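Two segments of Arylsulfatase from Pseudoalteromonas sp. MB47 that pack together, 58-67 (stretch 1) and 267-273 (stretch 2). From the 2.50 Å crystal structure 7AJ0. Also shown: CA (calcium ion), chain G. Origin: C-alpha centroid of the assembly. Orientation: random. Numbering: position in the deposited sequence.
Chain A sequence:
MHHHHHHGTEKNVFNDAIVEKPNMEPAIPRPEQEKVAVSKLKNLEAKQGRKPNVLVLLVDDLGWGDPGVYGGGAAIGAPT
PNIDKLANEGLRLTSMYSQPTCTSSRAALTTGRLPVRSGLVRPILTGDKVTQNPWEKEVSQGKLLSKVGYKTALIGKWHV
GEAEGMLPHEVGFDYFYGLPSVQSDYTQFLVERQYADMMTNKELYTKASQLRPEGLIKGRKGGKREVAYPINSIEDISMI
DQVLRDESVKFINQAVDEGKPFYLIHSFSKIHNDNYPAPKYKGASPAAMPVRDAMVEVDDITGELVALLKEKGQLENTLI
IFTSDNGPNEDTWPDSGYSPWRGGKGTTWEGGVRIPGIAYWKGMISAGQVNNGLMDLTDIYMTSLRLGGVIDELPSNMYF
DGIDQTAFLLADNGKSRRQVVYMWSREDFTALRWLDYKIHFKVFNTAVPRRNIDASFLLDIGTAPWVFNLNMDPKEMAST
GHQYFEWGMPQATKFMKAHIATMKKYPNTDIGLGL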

# COMPACT_ATOMS: atom_id res chain seq x y z
N LEU A 58 -4.99 6.77 -38.40
CA LEU A 58 -4.85 5.92 -37.22
C LEU A 58 -3.50 6.21 -36.59
O LEU A 58 -2.46 5.79 -37.10
CB LEU A 58 -4.98 4.45 -37.62
CG LEU A 58 -5.13 3.43 -36.50
CD1 LEU A 58 -6.39 3.66 -35.69
CD2 LEU A 58 -5.11 2.03 -37.09
N VAL A 59 -3.51 6.92 -35.47
CA VAL A 59 -2.30 7.21 -34.71
C VAL A 59 -2.09 6.08 -33.71
O VAL A 59 -3.04 5.52 -33.16
CB VAL A 59 -2.40 8.57 -34.01
CG1 VAL A 59 -1.06 8.94 -33.39
CG2 VAL A 59 -2.85 9.64 -34.99
N ASP A 60 -0.82 5.75 -33.47
CA ASP A 60 -0.46 4.62 -32.62
C ASP A 60 -0.24 5.10 -31.19
O ASP A 60 0.52 6.04 -30.95
CB ASP A 60 0.80 3.94 -33.16
CG ASP A 60 1.01 2.55 -32.60
OD1 ASP A 60 0.18 2.10 -31.79
OD2 ASP A 60 2.00 1.90 -32.98
N ASP A 61 -0.92 4.45 -30.24
CA ASP A 61 -0.71 4.68 -28.82
C ASP A 61 -0.95 6.14 -28.44
O ASP A 61 -0.25 6.71 -27.60
CB ASP A 61 0.69 4.24 -28.39
CG ASP A 61 0.89 2.74 -28.47
OD1 ASP A 61 -0.06 2.04 -28.86
OD2 ASP A 61 2.00 2.26 -28.14
N LEU A 62 -1.97 6.74 -29.04
CA LEU A 62 -2.33 8.12 -28.76
C LEU A 62 -3.39 8.17 -27.66
O LEU A 62 -4.42 7.50 -27.76
CB LEU A 62 -2.85 8.81 -30.02
CG LEU A 62 -3.14 10.31 -29.90
CD1 LEU A 62 -1.83 11.09 -29.90
CD2 LEU A 62 -4.05 10.79 -31.03
N GLY A 63 -3.13 8.96 -26.63
CA GLY A 63 -4.06 9.05 -25.52
C GLY A 63 -5.26 9.92 -25.82
O GLY A 63 -5.24 10.79 -26.70
N TRP A 64 -6.33 9.68 -25.06
CA TRP A 64 -7.57 10.42 -25.23
C TRP A 64 -7.34 11.93 -25.17
O TRP A 64 -7.99 12.69 -25.90
CB TRP A 64 -8.57 10.00 -24.15
CG TRP A 64 -9.97 10.51 -24.32
CD1 TRP A 64 -10.99 9.87 -24.96
CD2 TRP A 64 -10.51 11.75 -23.84
NE1 TRP A 64 -12.13 10.63 -24.90
CE2 TRP A 64 -11.86 11.79 -24.22
CE3 TRP A 64 -9.97 12.82 -23.12
CZ2 TRP A 64 -12.69 12.86 -23.91
CZ3 TRP A 64 -10.80 13.89 -22.82
CH2 TRP A 64 -12.14 13.90 -23.21
N GLY A 65 -6.43 12.37 -24.32
CA GLY A 65 -6.20 13.78 -24.11
C GLY A 65 -5.00 14.38 -24.80
O GLY A 65 -4.63 15.52 -24.50
N ASP A 66 -4.36 13.65 -25.73
CA ASP A 66 -3.18 14.20 -26.39
C ASP A 66 -3.51 15.41 -27.24
O ASP A 66 -2.81 16.43 -27.12
CB ASP A 66 -2.48 13.11 -27.20
CG ASP A 66 -1.45 12.33 -26.39
OD1 ASP A 66 -0.61 12.97 -25.73
OD2 ASP A 66 -1.48 11.08 -26.41
N PRO A 67 -4.53 15.39 -28.10
CA PRO A 67 -4.85 16.59 -28.89
C PRO A 67 -5.34 17.73 -28.01
O PRO A 67 -5.99 17.52 -26.98
CB PRO A 67 -5.95 16.12 -29.85
CG PRO A 67 -5.90 14.62 -29.81
CD PRO A 67 -5.42 14.26 -28.43
N SER A 267 -1.79 4.58 -41.33
CA SER A 267 -1.48 4.07 -40.00
C SER A 267 -0.10 4.58 -39.59
O SER A 267 0.92 3.96 -39.87
CB SER A 267 -1.54 2.54 -40.01
OG SER A 267 -1.14 1.98 -38.77
N PHE A 268 -0.09 5.73 -38.91
CA PHE A 268 1.17 6.30 -38.44
C PHE A 268 1.96 5.27 -37.65
O PHE A 268 1.39 4.44 -36.93
CB PHE A 268 0.92 7.51 -37.54
CG PHE A 268 0.29 8.68 -38.23
CD1 PHE A 268 1.07 9.63 -38.86
CD2 PHE A 268 -1.08 8.85 -38.22
CE1 PHE A 268 0.50 10.72 -39.48
CE2 PHE A 268 -1.66 9.94 -38.84
CZ PHE A 268 -0.87 10.87 -39.47
N SER A 269 3.28 5.33 -37.77
CA SER A 269 4.13 4.61 -36.83
C SER A 269 4.15 5.31 -35.48
O SER A 269 4.17 4.66 -34.43
CB SER A 269 5.55 4.48 -37.38
OG SER A 269 6.41 3.91 -36.41
N LYS A 270 4.15 6.64 -35.48
CA LYS A 270 4.08 7.39 -34.24
C LYS A 270 2.71 7.20 -33.59
O LYS A 270 1.71 6.95 -34.28
CB LYS A 270 4.34 8.87 -34.51
CG LYS A 270 5.78 9.17 -34.87
CD LYS A 270 5.90 10.46 -35.67
CE LYS A 270 7.36 10.76 -36.00
NZ LYS A 270 8.02 9.65 -36.75
N ILE A 271 2.65 7.31 -32.26
CA ILE A 271 3.76 7.68 -31.40
C ILE A 271 4.28 6.48 -30.61
O ILE A 271 4.58 6.59 -29.42
CB ILE A 271 3.35 8.81 -30.42
CG1 ILE A 271 2.14 8.38 -29.59
CG2 ILE A 271 3.03 10.08 -31.18
CD1 ILE A 271 1.81 9.33 -28.46
N HIS A 272 4.37 5.33 -31.26
CA HIS A 272 4.94 4.15 -30.63
C HIS A 272 6.41 4.37 -30.33
O HIS A 272 7.13 5.04 -31.08
CB HIS A 272 4.77 2.93 -31.53
CG HIS A 272 4.71 1.62 -30.79
ND1 HIS A 272 5.81 1.08 -30.16
CD2 HIS A 272 3.69 0.76 -30.60
CE1 HIS A 272 5.46 -0.07 -29.60
NE2 HIS A 272 4.18 -0.28 -29.85
N ASN A 273 6.87 3.80 -29.22
CA ASN A 273 8.29 3.86 -28.89
C ASN A 273 9.08 2.93 -29.81
O ASN A 273 8.55 1.93 -30.30
CB ASN A 273 8.52 3.47 -27.43
CG ASN A 273 8.54 1.97 -27.22
OD1 ASN A 273 7.52 1.30 -27.34
ND2 ASN A 273 9.72 1.43 -26.90
CA CA G . -0.96 0.76 -30.50
O HOH W 1 -1.13 3.62 -36.41
O HOH W 2 4.42 2.78 -27.58

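Three backbone hydrogen bonds join the stretches, one of them weak. Leu-58 and Ser-267 make a parallel beta bridge, with CA atoms 4.7 Å apart and side chains on the same face of the sheet. Phe-268 N donates a weak bond to Leu-58 O (3.0 Å). Asp-60 then pairs in both directions: its N donates to Lys-270 O (2.9 Å), and its O accepts from Ile-271 N (2.8 Å). The peptide bond between Lys-270 and Ile-271 is cis, so Lys-270 O and the N-H of Ile-271 lie on the same side, and both bond to Asp-60.

One water reinforces the start of the pairing. Water 1 lies 2.6 Å from Leu-58 O, 2.9 Å from Ser-267 OG and 2.7 Å from Phe-268 O, so it hydrogen-bonds to both stretches. The small hydroxyl of Ser-267 suits this site.

Side-chain contacts flank the backbone. Val-59 CG2 meets Phe-268 CD2 at 3.8 Å. Val-59 CG1 lies 3.5 Å from Lys-270 O, so the two methyls meet different parts of stretch 2. Ile-271 CB points sideways, but the side chain's end comes nearer stretch 1: CD1 is 3.4 Å from Asp-61 O and 4.3 Å from Leu-62 CD1. Its apolar end suits this buried site beside Leu-62.

Asp-60 and Asp-61 bind the metal. Asp-60 OD1 (2.2 Å) and Asp-61 OD1 (2.3 Å) bind the calcium ion CA. Asp-60 OD1 and Asp-61 OD1 are 2.9 Å apart, and the shared cation offsets their repulsion. The second oxygens turn to His-272: its CD2 is 3.1 Å from Asp-60 OD2, at the ring edge, and 3.3 Å from Asp-61 OD2. His-272 ND1 donates to Asn-273 O (2.9 Å), which helps orient the ring.

The two stretches bury 496 Å² between them, and Asp-60 and Ile-271 contribute most. Lys-270 CB points away, and its NZ bonds elsewhere in the structure.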